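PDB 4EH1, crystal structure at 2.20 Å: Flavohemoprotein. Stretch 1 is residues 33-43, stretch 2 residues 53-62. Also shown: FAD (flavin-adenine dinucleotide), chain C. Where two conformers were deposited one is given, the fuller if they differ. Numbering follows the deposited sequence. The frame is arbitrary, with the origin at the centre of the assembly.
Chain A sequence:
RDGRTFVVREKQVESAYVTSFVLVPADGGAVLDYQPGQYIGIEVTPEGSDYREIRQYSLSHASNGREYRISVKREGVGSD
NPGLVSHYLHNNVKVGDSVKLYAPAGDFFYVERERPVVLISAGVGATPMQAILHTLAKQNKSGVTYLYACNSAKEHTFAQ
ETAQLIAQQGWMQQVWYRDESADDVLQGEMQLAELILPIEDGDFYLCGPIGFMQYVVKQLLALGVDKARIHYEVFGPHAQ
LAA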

# COMPACT_ATOMS: atom_id res chain seq x y z
N ASP A 33 -14.28 16.53 13.49
CA ASP A 33 -14.66 15.32 14.23
C ASP A 33 -15.74 14.54 13.44
O ASP A 33 -16.38 15.09 12.55
N TYR A 34 -15.93 13.28 13.76
CA TYR A 34 -17.04 12.53 13.18
C TYR A 34 -17.41 11.37 14.08
O TYR A 34 -16.67 11.04 15.01
N GLN A 35 -18.54 10.74 13.77
CA GLN A 35 -18.96 9.51 14.42
C GLN A 35 -18.54 8.27 13.58
O GLN A 35 -18.66 8.29 12.35
N PRO A 36 -18.02 7.22 14.24
CA PRO A 36 -17.52 6.04 13.51
C PRO A 36 -18.69 5.41 12.77
O PRO A 36 -19.73 5.11 13.39
N GLY A 37 -18.55 5.27 11.45
CA GLY A 37 -19.64 4.86 10.60
C GLY A 37 -19.89 5.89 9.51
O GLY A 37 -20.40 5.56 8.44
N GLN A 38 -19.52 7.15 9.77
CA GLN A 38 -19.76 8.22 8.78
C GLN A 38 -18.74 8.19 7.66
O GLN A 38 -17.72 7.47 7.74
N TYR A 39 -19.01 8.95 6.60
CA TYR A 39 -18.14 8.94 5.40
C TYR A 39 -17.77 10.36 5.00
O TYR A 39 -18.48 11.31 5.33
N ILE A 40 -16.67 10.49 4.28
CA ILE A 40 -16.33 11.75 3.66
C ILE A 40 -16.58 11.62 2.17
O ILE A 40 -16.98 10.55 1.68
N GLY A 41 -16.34 12.71 1.46
CA GLY A 41 -16.44 12.73 0.01
C GLY A 41 -15.08 12.95 -0.61
O GLY A 41 -14.28 13.77 -0.12
N ILE A 42 -14.79 12.23 -1.68
CA ILE A 42 -13.56 12.46 -2.43
C ILE A 42 -13.92 12.95 -3.84
O ILE A 42 -14.81 12.40 -4.48
N GLU A 43 -13.21 13.97 -4.32
CA GLU A 43 -13.46 14.48 -5.65
C GLU A 43 -12.18 14.55 -6.46
O GLU A 43 -11.16 15.10 -6.02
N GLU A 53 -15.46 14.15 -10.60
CA GLU A 53 -16.34 13.11 -10.10
C GLU A 53 -16.21 13.07 -8.58
O GLU A 53 -15.11 13.18 -8.03
N ILE A 54 -17.34 12.89 -7.91
CA ILE A 54 -17.40 12.86 -6.46
C ILE A 54 -17.99 11.53 -5.98
O ILE A 54 -19.01 11.08 -6.51
N ARG A 55 -17.33 10.92 -5.00
CA ARG A 55 -17.76 9.67 -4.39
C ARG A 55 -17.65 9.72 -2.87
O ARG A 55 -16.71 10.33 -2.30
N GLN A 56 -18.58 9.05 -2.21
CA GLN A 56 -18.53 8.82 -0.78
C GLN A 56 -17.52 7.73 -0.44
O GLN A 56 -17.51 6.67 -1.09
N TYR A 57 -16.65 7.99 0.55
CA TYR A 57 -15.82 6.92 1.13
C TYR A 57 -15.86 6.98 2.66
O TYR A 57 -15.74 8.06 3.25
N SER A 58 -16.05 5.82 3.27
CA SER A 58 -16.23 5.70 4.70
C SER A 58 -14.92 5.91 5.42
O SER A 58 -13.88 5.43 4.97
N LEU A 59 -14.95 6.60 6.55
CA LEU A 59 -13.76 6.65 7.40
C LEU A 59 -13.51 5.24 7.99
O LEU A 59 -14.45 4.57 8.41
N SER A 60 -12.27 4.76 7.98
CA SER A 60 -12.00 3.40 8.46
C SER A 60 -11.06 3.36 9.66
O SER A 60 -10.49 2.30 9.98
N HIS A 61 -10.86 4.52 10.28
CA HIS A 61 -10.21 4.58 11.59
C HIS A 61 -11.03 5.46 12.55
O HIS A 61 -11.96 6.13 12.11
N ALA A 62 -10.70 5.43 13.84
CA ALA A 62 -11.30 6.31 14.85
C ALA A 62 -10.97 7.80 14.62
O ALA A 62 -9.90 8.14 14.12

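Side-chain packing between residues 33-43 and 53-62 of the flavohemoprotein, followed along the second stretch. Strands 39-43 and 53-58 run antiparallel, and alternate side chains fall on two faces, I40, I42, R55 and Y57 on one, E43, I54 and Q56 on the other. E53 (chi1 m, chi2 m) points away from the first stretch; its carboxylate instead forms a salt bridge with R55, NH2 to OE2 3.1 Å. I54 (m, t) lies beside E43 (t, t), its CD1 3.3 Å from E43 OE1, an oxygen that is itself hydrogen-bonded to a residue adjoining the stretch. R55 (m, m, t) starts on the face of I42, but its end leads away to the FAD: NE donates to FAD O1P at 2.8 Å, while NH1 donates to I54 O at 2.9 Å, so the guanidinium is held by both protein and cofactor. Its backbone pairs with I42, I42 N to R55 O 2.8 Å and R55 N to I42 O 3.0 Å. Q56 (chi1 m, chi2 97°) sets CG 3.7 Å from CE2 of Y39 (p), and water 3 joins the two side-chain ends, 2.9 Å from both Q56 NE2 and Y39 OH. G41, its bridge partner, offers no side chain, and Q56 O accepts from FAD O2' at 2.7 Å. Y57 (m) presents its ring edge to I42 (m, m), CD2 to CG1 3.6 Å, and its CB lies 4.5 Å from CD1 of I40 (p, p). FAD O2' lies over one face of this ring, and Y57 OH shares a 3.0 Å hydrogen bond with FAD O4'. S58 (m) diverges from Y39; its OG donates to water 2 at 2.7 Å, which in turn donates to G37 O at 2.7 Å, and its N donates to FAD O4 at 3.1 Å. L59 (m, chi2 146°) points in and has the largest area covered by the other stretch. Its CD1 sits 3.4 Å from the centroid of the Y34 ring, almost on the ring normal, a CH-pi contact, and 4.0 Å from I40 CG2. L59 N donates to Q38 O at 3.1 Å, and water 1 donates to both Q38 O and L59 O at 2.8 Å while accepting from G37 N at 2.6 Å. S60 (p) points away and is satisfied elsewhere in the structure. H61 (chi1 -142°) also turns away, but its carbonyl O receives a very short 2.5 Å hydrogen bond from OH of Y34 (p), and its ND1 accepts from A62 N at 3.0 Å.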

# COMPACT_ATOMS: atom_id res chain seq x y z
CB ASP A 33 -15.17 15.74 15.63
CG ASP A 33 -15.40 14.56 16.61
OD1 ASP A 33 -14.80 13.46 16.45
OD2 ASP A 33 -16.18 14.78 17.57
CB TYR A 34 -16.66 12.00 11.78
CG TYR A 34 -15.46 11.07 11.78
CD1 TYR A 34 -15.63 9.69 11.89
CD2 TYR A 34 -14.17 11.58 11.68
CE1 TYR A 34 -14.53 8.84 11.89
CE2 TYR A 34 -13.08 10.76 11.66
CZ TYR A 34 -13.26 9.38 11.76
OH TYR A 34 -12.17 8.56 11.79
CB GLN A 35 -20.48 9.55 14.65
CG GLN A 35 -20.97 10.74 15.53
CD GLN A 35 -20.24 10.80 16.85
OE1 GLN A 35 -20.38 9.91 17.69
NE2 GLN A 35 -19.44 11.85 17.04
CB PRO A 36 -17.02 5.11 14.63
CG PRO A 36 -17.80 5.50 15.84
CD PRO A 36 -18.03 7.00 15.70
CB GLN A 38 -19.81 9.59 9.43
CG GLN A 38 -20.96 9.73 10.39
CD GLN A 38 -21.10 11.14 10.88
OE1 GLN A 38 -20.17 11.70 11.48
NE2 GLN A 38 -22.26 11.72 10.64
CB TYR A 39 -18.83 8.24 4.20
CG TYR A 39 -20.19 8.83 3.89
CD1 TYR A 39 -21.34 8.29 4.44
CD2 TYR A 39 -20.32 9.98 3.11
CE1 TYR A 39 -22.59 8.86 4.21
CE2 TYR A 39 -21.54 10.55 2.87
CZ TYR A 39 -22.68 10.00 3.42
OH TYR A 39 -23.89 10.57 3.16
CB ILE A 40 -14.87 12.23 3.97
CG1 ILE A 40 -13.83 11.12 3.76
CG2 ILE A 40 -14.75 12.66 5.42
CD1 ILE A 40 -13.39 10.95 2.33
CB ILE A 42 -12.72 11.18 -2.55
CG1 ILE A 42 -12.23 10.71 -1.16
CG2 ILE A 42 -11.52 11.40 -3.48
CD1 ILE A 42 -11.15 11.61 -0.53
CB GLU A 43 -14.11 15.86 -5.58
CG GLU A 43 -13.90 16.73 -6.79
CD GLU A 43 -14.45 18.14 -6.55
OE1 GLU A 43 -15.65 18.25 -6.20
OE2 GLU A 43 -13.68 19.13 -6.68
CB GLU A 53 -15.92 11.76 -10.66
CG GLU A 53 -15.95 11.65 -12.19
CD GLU A 53 -17.36 11.53 -12.76
OE1 GLU A 53 -17.54 11.86 -13.96
OE2 GLU A 53 -18.29 11.10 -12.03
CB ILE A 54 -18.23 14.05 -5.92
CG1 ILE A 54 -17.62 15.38 -6.38
CG2 ILE A 54 -18.29 14.00 -4.41
CD1 ILE A 54 -18.55 16.61 -6.35
CB ARG A 55 -16.84 8.52 -4.85
CG ARG A 55 -16.81 8.32 -6.39
CD ARG A 55 -18.18 7.95 -7.03
NE ARG A 55 -18.03 7.70 -8.47
CZ ARG A 55 -18.40 8.56 -9.41
NH1 ARG A 55 -18.95 9.72 -9.08
NH2 ARG A 55 -18.22 8.25 -10.70
CB GLN A 56 -19.92 8.40 -0.26
CG GLN A 56 -21.04 9.34 -0.62
CD GLN A 56 -21.81 8.89 -1.85
OE1 GLN A 56 -21.23 8.55 -2.89
NE2 GLN A 56 -23.12 8.86 -1.74
CB TYR A 57 -14.38 6.95 0.62
CG TYR A 57 -14.29 6.64 -0.83
CD1 TYR A 57 -14.57 5.35 -1.30
CD2 TYR A 57 -14.03 7.65 -1.75
CE1 TYR A 57 -14.55 5.06 -2.66
CE2 TYR A 57 -14.03 7.38 -3.10
CZ TYR A 57 -14.28 6.07 -3.56
OH TYR A 57 -14.26 5.81 -4.91
CB SER A 58 -16.72 4.30 5.04
OG SER A 58 -17.99 4.03 4.47
CB LEU A 59 -13.95 7.72 8.47
CG LEU A 59 -14.07 9.05 7.72
CD1 LEU A 59 -15.01 9.97 8.41
CD2 LEU A 59 -12.71 9.68 7.51
CB SER A 60 -11.37 2.54 7.37
OG SER A 60 -10.17 3.14 6.92
CB HIS A 61 -8.75 5.07 11.46
CG HIS A 61 -7.81 4.38 12.40
ND1 HIS A 61 -7.87 4.55 13.77
CD2 HIS A 61 -6.81 3.50 12.16
CE1 HIS A 61 -6.93 3.81 14.33
NE2 HIS A 61 -6.28 3.16 13.38
CB ALA A 62 -10.83 5.90 16.25
PA FAD C . -18.18 4.16 -11.20
O1A FAD C . -19.10 5.06 -10.59
O2A FAD C . -17.40 4.53 -12.33
O5B FAD C . -18.99 2.92 -11.65
C5B FAD C . -20.11 2.48 -10.92
C4B FAD C . -20.67 1.16 -11.40
O4B FAD C . -21.36 1.31 -12.63
C3B FAD C . -19.56 0.19 -11.64
O3B FAD C . -20.01 -1.09 -11.30
C2B FAD C . -19.33 0.26 -13.11
O2B FAD C . -18.88 -0.99 -13.52
C1B FAD C . -20.69 0.62 -13.65
N9A FAD C . -20.53 1.50 -14.80
C8A FAD C . -19.76 2.56 -14.89
N7A FAD C . -19.83 3.12 -16.09
C5A FAD C . -20.66 2.39 -16.80
C6A FAD C . -21.17 2.44 -18.17
N6A FAD C . -20.79 3.40 -19.02
N1A FAD C . -22.01 1.48 -18.51
C2A FAD C . -22.38 0.54 -17.68
N3A FAD C . -21.96 0.43 -16.43
C4A FAD C . -21.11 1.32 -15.95
N1 FAD C . -16.51 2.54 -1.57
C2 FAD C . -15.37 2.15 -1.00
O2 FAD C . -14.53 1.65 -1.70
N3 FAD C . -15.10 2.30 0.28
C4 FAD C . -15.93 2.86 1.11
O4 FAD C . -15.62 2.97 2.26
C4X FAD C . -17.22 3.30 0.57
N5 FAD C . -18.13 3.86 1.33
C5X FAD C . -19.29 4.24 0.83
C6 FAD C . -20.20 4.80 1.67
C7 FAD C . -21.41 5.21 1.19
C7M FAD C . -22.41 5.82 2.10
C8 FAD C . -21.73 5.05 -0.22
C8M FAD C . -23.05 5.52 -0.70
C9 FAD C . -20.82 4.49 -1.07
C9A FAD C . -19.61 4.07 -0.58
N10 FAD C . -18.67 3.49 -1.42
C10 FAD C . -17.46 3.10 -0.86
C1' FAD C . -18.93 3.35 -2.85
C2' FAD C . -18.17 4.42 -3.62
O2' FAD C . -18.59 5.73 -3.32
C3' FAD C . -18.27 4.36 -5.13
O3' FAD C . -19.60 4.27 -5.56
C4' FAD C . -17.40 3.30 -5.78
O4' FAD C . -16.07 3.50 -5.37
C5' FAD C . -17.48 3.27 -7.31
O5' FAD C . -17.07 4.44 -7.93
P FAD C . -16.26 4.48 -9.24
O1P FAD C . -16.23 5.84 -9.65
O2P FAD C . -15.04 3.80 -9.02
O3P FAD C . -17.15 3.62 -10.17
O HOH W 1 -16.66 5.76 9.68
O HOH W 2 -20.07 5.23 5.81
O HOH W 3 -24.69 9.44 0.66